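Side-chain contacts in putative gdp-fucose protein o-fucosyltransferase 1 (Caenorhabditis elegans, PDB 3ZY2), which is a putative protein O-fucosyltransferase of the GT-B clan that binds guanosine-5'-diphosphate: residues S242-G247 with F336-K341; P124-D127 with S132-G135; F46-H51 with D314-L319. All coordinates share one frame; numbering follows the deposited sequence.

Interaction 1: residues S242-G247 with F336-K341; sequences SEQCLG and FSHIVK. With GDP (guanosine-5'-diphosphate), chain C.
Gln244 lies against the side of helix 335-346, its side chain sliding past His338 and Lys341 in the opposite direction to theirs. Its CB sits over one face of the imidazole, a CH-pi contact in which Gln244 CB is 3.8 Å from the centroid of the His338 ring and 22° off the ring normal. The amide beyond is turned 48° from the ring plane. With chi1 at 77°, CG falls between the backbone N and the carbonyl carbon, and the extended chain beyond it carries the amide in toward helix 335-346, alongside the His338 side chain. There Gln244 OE1 reaches the aliphatic start of Lys341, 3.2 Å from its CB, while NE2 donates to Cys332 O.

Lys341 is bent at chi2 and chi4, which turns its ammonium toward the short helix 243-246. One water joins the two: it donates to Gln244 O at 2.8 Å and accepts from Lys341 NZ at 2.8 Å. The same ammonium has a salt-bridge partner in Asp345.

Further out, the disulfide Cys245-Cys332 ties helix 243-246 to the loop leading into helix 335-346, and Ser337 OG bonds to His217 and Asn331. At the first turn Phe336 points away from Gln244, one ring face against the base of guanosine-5'-diphosphate, whose N7 stands 3.6 Å above the Phe336 ring plane. One side of helix 335-346 thus packs against helix 243-246 while another lines the nucleotide pocket, an arrangement consistent with the nucleotide-binding Rossmann-like domain of a GT-B fold.

Interaction 2: residues P124-D127 with S132-G135; sequences PYWD and SFVG
Phe133 drives its ring edge into one face of the Trp126 indole, with CZ 3.7 Å above the Trp126 plane and over its centre. On the opposite face of the indole lies Tyr125, its CD2 3.9 Å above the Trp126 plane and likewise central, so the indole is held between two ring edges. The pair across the contact is a T-shaped (edge-to-face) stack: the six-membered ring of Trp126 and the ring of Phe133 have centroids 5.0 Å apart and planes at 77°. It closes helix 122-128 onto the loop that follows it, just before strand 135-138, the outermost strand of the six-stranded parallel sheet in the N-terminal half of the GT-B fold.

The two side chains cross at about a right angle, and the steep angle between the ring planes turns the CZ-CE2 edge of Phe133 onto the indole face. The contact is wholly apolar and involves two side chains alone, with no hydrogen bond between the segments. The indole N-H is used elsewhere: Trp126 NE1 bonds to Ser172 OG, which helps fix the rotation of the ring that receives Phe133. Nearby, Lys117 forms a salt bridge with Asp127 and a weak bond with Ser132 OG. Beyond Phe133 the chain joins strand 95-98 through a backbone bond between Gly135 and Ala96.

Two adjacent atoms of the phenyl edge share the indole: Phe133 CZ is 3.8 Å from Trp126 CE2 at the ring fusion, whereas Phe133 CE2 leans toward the five-membered ring, 4.0 Å from Trp126 CG.

Interaction 3: residues F46-H51 with D314-L319; sequences FIEFKH and DMYTSL. With GDP (guanosine-5'-diphosphate), chain C.
Tyr316 OH is gripped twice: it donates to Glu48 OE2 at 2.7 Å and accepts from a water at 2.9 Å. That water also donates to Ile47 O, giving a second link between strand 46-48 and helix 315-324. The contact spans the cleft of the GT-B fold, joining a beta hairpin of the N-terminal half to a helix of the C-terminal half that lines the nucleotide pocket.

Carboxylate and phenol lie nearly coplanar, their planes 17° apart, with Glu48 OE2 at the edge of the Tyr316 ring and using its anti lone pair. The other oxygen, Glu48 OE1, takes the N-H of His51 NE2 at 2.7 Å with an N-H...O angle of 162°. Bonds at both oxygens therefore restrain the carboxylate's rotation. Helix 315-324 begins at Asp314, the N-cap, whose OD2 accepts from Thr317 N at 3.1 Å.

Met315 lies over one face of the phenol. Its CG stands 3.5 Å above the centre of the Tyr316 ring, and its thioether runs along the ribose of guanosine-5'-diphosphate. There it meets Lys50 tip to tip: Met315 CE lies 3.8 Å from Lys50 CE and 3.6 Å from O2' of the nucleotide.

How the interactions relate
Interactions 1 and 3 are buried and both touch guanosine-5'-diphosphate; they also meet each other, helix 335-346 packing on helix 315-324 through Phe336 and Val340 against Met315 and Leu319. Interaction 2 is only partly buried, on the opposite side of the chain's centre from interaction 1. It is nested within the loop closed by interaction 3 and touches it through Tyr125 and Ile47. Their chemistry follows their places: interaction 2 is purely aromatic and local, interaction 1 combines ring-face packing with a water bridge inside the C-terminal half, and interaction 3, the one linking the two halves, relies on a phenol-carboxylate bond beside the ligand.

Interaction 1: residues S242-G247 with F336-K341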
loop_
_atom_site.group_PDB
_atom_site.type_symbol
_atom_site.label_atom_id
_atom_site.label_comp_id
_atom_site.label_asym_id
_atom_site.label_seq_id
_atom_site.Cartn_x
_atom_site.Cartn_y
_atom_site.Cartn_z
ATOM N N SER A 242 3.365 7.742 -20.008
ATOM C CA SER A 242 2.680 8.523 -21.044
ATOM C C SER A 242 2.748 10.056 -20.888
ATOM O O SER A 242 2.626 10.786 -21.870
ATOM C CB SER A 242 1.236 8.043 -21.191
ATOM O OG SER A 242 0.537 8.238 -19.975
ATOM N N GLU A 243 2.950 10.549 -19.667
ATOM C CA GLU A 243 3.078 12.008 -19.449
ATOM C C GLU A 243 4.364 12.599 -20.049
ATOM O O GLU A 243 4.489 13.816 -20.197
ATOM C CB GLU A 243 2.940 12.343 -17.967
ATOM C CG GLU A 243 1.563 11.909 -17.396
ATOM C CD GLU A 243 1.523 11.850 -15.875
ATOM O OE1 GLU A 243 2.189 10.973 -15.265
ATOM O OE2 GLU A 243 0.795 12.689 -15.282
ATOM N N GLN A 244 5.300 11.737 -20.445
ATOM C CA GLN A 244 6.504 12.221 -21.111
ATOM C C GLN A 244 6.226 12.828 -22.479
ATOM O O GLN A 244 7.012 13.650 -22.953
ATOM C CB GLN A 244 7.545 11.109 -21.234
ATOM C CG GLN A 244 7.258 10.092 -22.333
ATOM C CD GLN A 244 8.374 9.082 -22.461
ATOM O OE1 GLN A 244 9.566 9.436 -22.472
ATOM N NE2 GLN A 244 8.000 7.802 -22.554
ATOM N N CYS A 245 5.125 12.441 -23.115
ATOM C CA CYS A 245 4.746 13.078 -24.380
ATOM C C CYS A 245 3.445 13.883 -24.333
ATOM O O CYS A 245 3.274 14.801 -25.136
ATOM C CB CYS A 245 4.685 12.076 -25.529
ATOM S SG CYS A 245 3.280 10.945 -25.524
ATOM N N LEU A 246 2.552 13.543 -23.409
ATOM C CA LEU A 246 1.232 14.205 -23.329
ATOM C C LEU A 246 1.095 15.178 -22.158
ATOM O O LEU A 246 0.017 15.776 -21.964
ATOM C CB LEU A 246 0.110 13.165 -23.271
ATOM C CG LEU A 246 -0.086 12.334 -24.538
ATOM C CD1 LEU A 246 -0.760 11.015 -24.177
ATOM C CD2 LEU A 246 -0.880 13.091 -25.592
ATOM N N GLY A 247 2.167 15.333 -21.378
ATOM C CA GLY A 247 2.182 16.282 -20.252
ATOM C C GLY A 247 1.529 15.729 -19.005
ATOM O O GLY A 247 0.868 14.675 -19.054
ATOM N N PHE A 336 10.759 2.377 -20.280
ATOM C CA PHE A 336 12.066 2.065 -20.839
ATOM C C PHE A 336 12.478 3.179 -21.829
ATOM O O PHE A 336 13.576 3.741 -21.744
ATOM C CB PHE A 336 11.985 0.667 -21.466
ATOM C CG PHE A 336 13.303 0.082 -21.880
ATOM C CD1 PHE A 336 14.057 -0.675 -20.972
ATOM C CD2 PHE A 336 13.745 0.189 -23.199
ATOM C CE1 PHE A 336 15.275 -1.250 -21.370
ATOM C CE2 PHE A 336 14.956 -0.416 -23.611
ATOM C CZ PHE A 336 15.707 -1.129 -22.705
ATOM N N SER A 337 11.564 3.531 -22.742
ATOM C CA SER A 337 11.763 4.725 -23.580
ATOM C C SER A 337 11.974 5.968 -22.723
ATOM O O SER A 337 12.740 6.858 -23.113
ATOM C CB SER A 337 10.583 4.966 -24.538
ATOM O OG SER A 337 10.730 4.257 -25.774
ATOM N N HIS A 338 11.314 6.022 -21.555
ATOM C CA HIS A 338 11.363 7.256 -20.733
ATOM C C HIS A 338 12.774 7.472 -20.187
ATOM O O HIS A 338 13.237 8.611 -20.090
ATOM C CB HIS A 338 10.313 7.197 -19.610
ATOM C CG HIS A 338 9.953 8.521 -18.979
ATOM N ND1 HIS A 338 10.418 9.763 -19.375
ATOM C CD2 HIS A 338 9.107 8.752 -17.949
ATOM C CE1 HIS A 338 9.873 10.696 -18.603
ATOM N NE2 HIS A 338 9.089 10.104 -17.724
ATOM N N ILE A 339 13.481 6.379 -19.892
ATOM C CA ILE A 339 14.899 6.481 -19.518
ATOM C C ILE A 339 15.669 7.242 -20.609
ATOM O O ILE A 339 16.421 8.178 -20.317
ATOM C CB ILE A 339 15.541 5.080 -19.350
ATOM C CG1 ILE A 339 15.009 4.405 -18.084
ATOM C CG2 ILE A 339 17.077 5.263 -19.259
ATOM C CD1 ILE A 339 15.404 2.938 -17.985
ATOM N N VAL A 340 15.458 6.851 -21.862
ATOM C CA VAL A 340 16.186 7.470 -22.972
ATOM C C VAL A 340 15.798 8.946 -23.100
ATOM O O VAL A 340 16.668 9.800 -23.261
ATOM C CB VAL A 340 15.905 6.793 -24.317
ATOM C CG1 VAL A 340 16.772 7.429 -25.407
ATOM C CG2 VAL A 340 16.182 5.303 -24.260
ATOM N N LYS A 341 14.498 9.233 -23.063
ATOM C CA LYS A 341 14.011 10.614 -23.179
ATOM C C LYS A 341 14.652 11.506 -22.115
ATOM O O LYS A 341 15.168 12.588 -22.447
ATOM C CB LYS A 341 12.477 10.649 -23.040
ATOM C CG LYS A 341 11.871 12.049 -23.099
ATOM C CD LYS A 341 12.246 12.739 -24.417
ATOM C CE LYS A 341 11.347 13.930 -24.758
ATOM N NZ LYS A 341 11.288 14.973 -23.675
HETATM P PB GDP C . 7.913 -0.736 -19.788
HETATM O O1B GDP C . 8.450 -0.670 -21.170
HETATM O O2B GDP C . 7.533 0.431 -18.822
HETATM O O3B GDP C . 7.543 -2.250 -19.254
HETATM O O3A GDP C . 9.572 -0.925 -19.376
HETATM P PA GDP C . 10.192 -1.823 -18.050
HETATM O O1A GDP C . 11.781 -1.426 -18.646
HETATM O O2A GDP C . 9.807 -1.621 -16.794
HETATM O "O5'" GDP C . 9.493 -3.308 -18.772
HETATM C "C5'" GDP C . 10.299 -3.307 -19.781
HETATM C "C4'" GDP C . 11.014 -4.353 -20.233
HETATM O "O4'" GDP C . 10.955 -5.285 -21.236
HETATM C "C3'" GDP C . 12.305 -3.845 -20.174
HETATM O "O3'" GDP C . 13.410 -3.839 -18.833
HETATM C "C2'" GDP C . 13.707 -5.290 -21.046
HETATM O "O2'" GDP C . 13.819 -6.198 -20.042
HETATM C "C1'" GDP C . 12.541 -5.525 -21.991
HETATM N N9 GDP C . 12.652 -4.638 -22.914
HETATM C C8 GDP C . 11.485 -3.289 -23.304
HETATM N N7 GDP C . 12.319 -2.970 -24.241
HETATM C C5 GDP C . 13.433 -3.459 -24.622
HETATM C C6 GDP C . 14.788 -3.404 -25.708
HETATM O O6 GDP C . 14.613 -2.518 -26.408
HETATM N N1 GDP C . 15.422 -4.223 -25.413
HETATM C C2 GDP C . 15.620 -5.186 -24.653
HETATM N N2 GDP C . 16.336 -5.872 -24.551
HETATM N N3 GDP C . 14.651 -5.633 -23.492
HETATM C C4 GDP C . 13.583 -4.667 -23.596
HETATM O O HOH W 1 9.357 14.463 -21.672
#

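Interaction 2: residues P124-D127 with S132-G135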
loop_
_atom_site.group_PDB
_atom_site.type_symbol
_atom_site.label_atom_id
_atom_site.label_comp_id
_atom_site.label_asym_id
_atom_site.label_seq_id
_atom_site.Cartn_x
_atom_site.Cartn_y
_atom_site.Cartn_z
ATOM N N PRO A 124 13.713 -12.788 -2.568
ATOM C CA PRO A 124 15.069 -12.907 -3.128
ATOM C C PRO A 124 15.944 -11.654 -2.967
ATOM O O PRO A 124 17.151 -11.790 -2.740
ATOM C CB PRO A 124 14.819 -13.233 -4.607
ATOM C CG PRO A 124 13.485 -13.932 -4.592
ATOM C CD PRO A 124 12.693 -13.206 -3.552
ATOM N N TYR A 125 15.355 -10.459 -3.055
ATOM C CA TYR A 125 16.115 -9.217 -2.876
ATOM C C TYR A 125 16.771 -9.117 -1.507
ATOM O O TYR A 125 17.994 -8.919 -1.396
ATOM C CB TYR A 125 15.235 -8.001 -3.111
ATOM C CG TYR A 125 16.014 -6.720 -3.143
ATOM C CD1 TYR A 125 16.519 -6.241 -4.350
ATOM C CD2 TYR A 125 16.224 -5.969 -1.981
ATOM C CE1 TYR A 125 17.235 -5.071 -4.408
ATOM C CE2 TYR A 125 16.926 -4.767 -2.030
ATOM C CZ TYR A 125 17.440 -4.335 -3.248
ATOM O OH TYR A 125 18.118 -3.146 -3.321
ATOM N N TRP A 126 15.974 -9.272 -0.458
ATOM C CA TRP A 126 16.523 -9.171 0.891
ATOM C C TRP A 126 17.365 -10.398 1.245
ATOM O O TRP A 126 18.364 -10.255 1.948
ATOM C CB TRP A 126 15.416 -8.888 1.905
ATOM C CG TRP A 126 14.737 -7.551 1.659
ATOM C CD1 TRP A 126 13.482 -7.355 1.140
ATOM C CD2 TRP A 126 15.283 -6.231 1.885
ATOM N NE1 TRP A 126 13.203 -6.010 1.056
ATOM C CE2 TRP A 126 14.289 -5.294 1.498
ATOM C CE3 TRP A 126 16.506 -5.749 2.375
ATOM C CZ2 TRP A 126 14.476 -3.908 1.591
ATOM C CZ3 TRP A 126 16.687 -4.356 2.479
ATOM C CH2 TRP A 126 15.678 -3.456 2.071
ATOM N N ASP A 127 16.993 -11.576 0.723
ATOM C CA ASP A 127 17.797 -12.802 0.889
ATOM C C ASP A 127 19.213 -12.590 0.367
ATOM O O ASP A 127 20.187 -13.021 0.999
ATOM C CB ASP A 127 17.181 -13.988 0.132
ATOM C CG ASP A 127 16.110 -14.716 0.923
ATOM O OD1 ASP A 127 15.910 -14.419 2.122
ATOM O OD2 ASP A 127 15.483 -15.627 0.319
ATOM N N SER A 132 16.890 -10.132 7.223
ATOM C CA SER A 132 15.544 -10.462 7.679
ATOM C C SER A 132 15.094 -9.360 8.627
ATOM O O SER A 132 15.918 -8.689 9.248
ATOM C CB SER A 132 15.500 -11.837 8.354
ATOM O OG SER A 132 15.743 -12.857 7.398
ATOM N N PHE A 133 13.785 -9.144 8.709
ATOM C CA PHE A 133 13.255 -8.067 9.527
ATOM C C PHE A 133 12.631 -8.600 10.807
ATOM O O PHE A 133 12.060 -9.690 10.813
ATOM C CB PHE A 133 12.231 -7.244 8.735
ATOM C CG PHE A 133 12.820 -6.557 7.530
ATOM C CD1 PHE A 133 13.626 -5.432 7.683
ATOM C CD2 PHE A 133 12.597 -7.061 6.256
ATOM C CE1 PHE A 133 14.188 -4.806 6.570
ATOM C CE2 PHE A 133 13.145 -6.445 5.148
ATOM C CZ PHE A 133 13.936 -5.315 5.304
ATOM N N VAL A 134 12.732 -7.819 11.877
ATOM C CA VAL A 134 12.285 -8.274 13.208
ATOM C C VAL A 134 11.141 -7.440 13.804
ATOM O O VAL A 134 10.718 -7.669 14.942
ATOM C CB VAL A 134 13.458 -8.309 14.201
ATOM C CG1 VAL A 134 14.603 -9.174 13.669
ATOM C CG2 VAL A 134 13.929 -6.900 14.538
ATOM N N GLY A 135 10.652 -6.474 13.032
ATOM C CA GLY A 135 9.599 -5.555 13.489
ATOM C C GLY A 135 9.278 -4.551 12.401
ATOM O O GLY A 135 9.980 -4.483 11.388
#

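Interaction 3: residues F46-H51 with D314-L319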
loop_
_atom_site.group_PDB
_atom_site.type_symbol
_atom_site.label_atom_id
_atom_site.label_comp_id
_atom_site.label_asym_id
_atom_site.label_seq_id
_atom_site.Cartn_x
_atom_site.Cartn_y
_atom_site.Cartn_z
ATOM N N PHE A 46 19.605 -3.505 -8.867
ATOM C CA PHE A 46 18.493 -3.631 -9.819
ATOM C C PHE A 46 18.117 -5.080 -10.023
ATOM O O PHE A 46 18.830 -5.961 -9.582
ATOM C CB PHE A 46 18.842 -2.929 -11.139
ATOM C CG PHE A 46 18.979 -1.441 -10.976
ATOM C CD1 PHE A 46 17.823 -0.664 -10.873
ATOM C CD2 PHE A 46 20.238 -0.827 -10.901
ATOM C CE1 PHE A 46 17.897 0.744 -10.707
ATOM C CE2 PHE A 46 20.313 0.600 -10.724
ATOM C CZ PHE A 46 19.141 1.356 -10.639
ATOM N N ILE A 47 16.980 -5.315 -10.654
ATOM C CA ILE A 47 16.413 -6.645 -10.687
ATOM C C ILE A 47 16.094 -7.042 -12.112
ATOM O O ILE A 47 15.458 -6.291 -12.845
ATOM C CB ILE A 47 15.149 -6.705 -9.803
ATOM C CG1 ILE A 47 15.483 -6.317 -8.350
ATOM C CG2 ILE A 47 14.578 -8.125 -9.812
ATOM C CD1 ILE A 47 14.297 -6.276 -7.399
ATOM N N GLU A 48 16.536 -8.248 -12.492
ATOM C CA GLU A 48 16.247 -8.851 -13.800
ATOM C C GLU A 48 15.394 -10.078 -13.608
ATOM O O GLU A 48 15.668 -10.883 -12.725
ATOM C CB GLU A 48 17.546 -9.240 -14.503
ATOM C CG GLU A 48 18.296 -8.052 -15.082
ATOM C CD GLU A 48 19.564 -8.460 -15.788
ATOM O OE1 GLU A 48 19.872 -9.672 -15.907
ATOM O OE2 GLU A 48 20.295 -7.575 -16.228
ATOM N N PHE A 49 14.386 -10.240 -14.448
ATOM C CA PHE A 49 13.494 -11.381 -14.348
ATOM C C PHE A 49 13.610 -12.394 -15.479
ATOM O O PHE A 49 13.017 -13.482 -15.380
ATOM C CB PHE A 49 12.042 -10.914 -14.256
ATOM C CG PHE A 49 11.739 -10.104 -13.037
ATOM C CD1 PHE A 49 11.599 -10.696 -11.794
ATOM C CD2 PHE A 49 11.585 -8.727 -13.144
ATOM C CE1 PHE A 49 11.306 -9.928 -10.669
ATOM C CE2 PHE A 49 11.289 -7.941 -12.025
ATOM C CZ PHE A 49 11.146 -8.541 -10.787
ATOM N N LYS A 50 14.362 -12.077 -16.530
ATOM C CA LYS A 50 14.417 -12.947 -17.717
ATOM C C LYS A 50 15.464 -14.065 -17.551
ATOM O O LYS A 50 16.372 -14.241 -18.361
ATOM C CB LYS A 50 14.530 -12.105 -19.013
ATOM C CG LYS A 50 15.914 -11.911 -19.700
ATOM C CD LYS A 50 17.051 -11.428 -18.783
ATOM C CE LYS A 50 16.996 -9.934 -18.509
ATOM N NZ LYS A 50 15.927 -9.632 -17.530
ATOM N N HIS A 51 15.312 -14.809 -16.463
ATOM C CA HIS A 51 16.212 -15.891 -16.099
ATOM C C HIS A 51 15.393 -16.941 -15.372
ATOM O O HIS A 51 14.235 -16.692 -15.021
ATOM C CB HIS A 51 17.309 -15.388 -15.153
ATOM C CG HIS A 51 18.063 -14.206 -15.665
ATOM N ND1 HIS A 51 19.061 -14.307 -16.614
ATOM C CD2 HIS A 51 17.973 -12.890 -15.348
ATOM C CE1 HIS A 51 19.543 -13.099 -16.866
ATOM N NE2 HIS A 51 18.907 -12.227 -16.106
ATOM N N ASP A 314 21.076 -6.464 -25.752
ATOM C CA ASP A 314 21.441 -6.185 -24.341
ATOM C C ASP A 314 20.744 -4.916 -23.941
ATOM O O ASP A 314 20.999 -3.849 -24.527
ATOM C CB ASP A 314 22.936 -5.916 -24.171
ATOM C CG ASP A 314 23.324 -5.750 -22.707
ATOM O OD1 ASP A 314 23.602 -6.792 -22.068
ATOM O OD2 ASP A 314 23.367 -4.614 -22.153
ATOM N N MET A 315 19.843 -5.001 -22.970
ATOM C CA MET A 315 18.968 -3.863 -22.727
ATOM C C MET A 315 19.725 -2.589 -22.348
ATOM O O MET A 315 19.293 -1.494 -22.716
ATOM C CB MET A 315 17.851 -4.176 -21.726
ATOM C CG MET A 315 18.252 -4.065 -20.255
ATOM S SD MET A 315 16.890 -4.507 -19.123
ATOM C CE MET A 315 17.258 -6.220 -19.027
ATOM N N TYR A 316 20.819 -2.715 -21.587
ATOM C CA TYR A 316 21.464 -1.513 -21.053
ATOM C C TYR A 316 22.278 -0.829 -22.130
ATOM O O TYR A 316 22.241 0.409 -22.259
ATOM C CB TYR A 316 22.312 -1.840 -19.817
ATOM C CG TYR A 316 21.561 -2.691 -18.826
ATOM C CD1 TYR A 316 20.515 -2.149 -18.053
ATOM C CD2 TYR A 316 21.861 -4.060 -18.683
ATOM C CE1 TYR A 316 19.786 -2.950 -17.144
ATOM C CE2 TYR A 316 21.134 -4.857 -17.767
ATOM C CZ TYR A 316 20.103 -4.288 -17.008
ATOM O OH TYR A 316 19.353 -5.024 -16.090
ATOM N N THR A 317 22.981 -1.628 -22.912
ATOM C CA THR A 317 23.763 -1.097 -24.022
ATOM C C THR A 317 22.801 -0.502 -25.051
ATOM O O THR A 317 23.089 0.561 -25.607
ATOM C CB THR A 317 24.705 -2.132 -24.642
ATOM O OG1 THR A 317 25.591 -2.620 -23.613
ATOM C CG2 THR A 317 25.536 -1.507 -25.755
ATOM N N SER A 318 21.627 -1.108 -25.227
ATOM C CA SER A 318 20.612 -0.503 -26.121
ATOM C C SER A 318 20.189 0.866 -25.620
ATOM O O SER A 318 20.092 1.801 -26.409
ATOM C CB SER A 318 19.380 -1.392 -26.313
ATOM O OG SER A 318 19.703 -2.507 -27.136
ATOM N N LEU A 319 19.895 0.986 -24.326
ATOM C CA LEU A 319 19.550 2.302 -23.777
ATOM C C LEU A 319 20.666 3.328 -24.028
ATOM O O LEU A 319 20.406 4.497 -24.393
ATOM C CB LEU A 319 19.283 2.186 -22.260
ATOM C CG LEU A 319 17.959 1.479 -21.910
ATOM C CD1 LEU A 319 17.990 1.113 -20.447
ATOM C CD2 LEU A 319 16.745 2.369 -22.196
HETATM P PB GDP C . 7.913 -0.736 -19.788
HETATM O O1B GDP C . 8.450 -0.670 -21.170
HETATM O O2B GDP C . 7.533 0.431 -18.822
HETATM O O3B GDP C . 7.543 -2.250 -19.254
HETATM O O3A GDP C . 9.572 -0.925 -19.376
HETATM P PA GDP C . 10.192 -1.823 -18.050
HETATM O O1A GDP C . 11.781 -1.426 -18.646
HETATM O O2A GDP C . 9.807 -1.621 -16.794
HETATM O "O5'" GDP C . 9.493 -3.308 -18.772
HETATM C "C5'" GDP C . 10.299 -3.307 -19.781
HETATM C "C4'" GDP C . 11.014 -4.353 -20.233
HETATM O "O4'" GDP C . 10.955 -5.285 -21.236
HETATM C "C3'" GDP C . 12.305 -3.845 -20.174
HETATM O "O3'" GDP C . 13.410 -3.839 -18.833
HETATM C "C2'" GDP C . 13.707 -5.290 -21.046
HETATM O "O2'" GDP C . 13.819 -6.198 -20.042
HETATM C "C1'" GDP C . 12.541 -5.525 -21.991
HETATM N N9 GDP C . 12.652 -4.638 -22.914
HETATM C C8 GDP C . 11.485 -3.289 -23.304
HETATM N N7 GDP C . 12.319 -2.970 -24.241
HETATM C C5 GDP C . 13.433 -3.459 -24.622
HETATM C C6 GDP C . 14.788 -3.404 -25.708
HETATM O O6 GDP C . 14.613 -2.518 -26.408
HETATM N N1 GDP C . 15.422 -4.223 -25.413
HETATM C C2 GDP C . 15.620 -5.186 -24.653
HETATM N N2 GDP C . 16.336 -5.872 -24.551
HETATM N N3 GDP C . 14.651 -5.633 -23.492
HETATM C C4 GDP C . 13.583 -4.667 -23.596
HETATM O O HOH W 2 16.499 -5.097 -15.371
#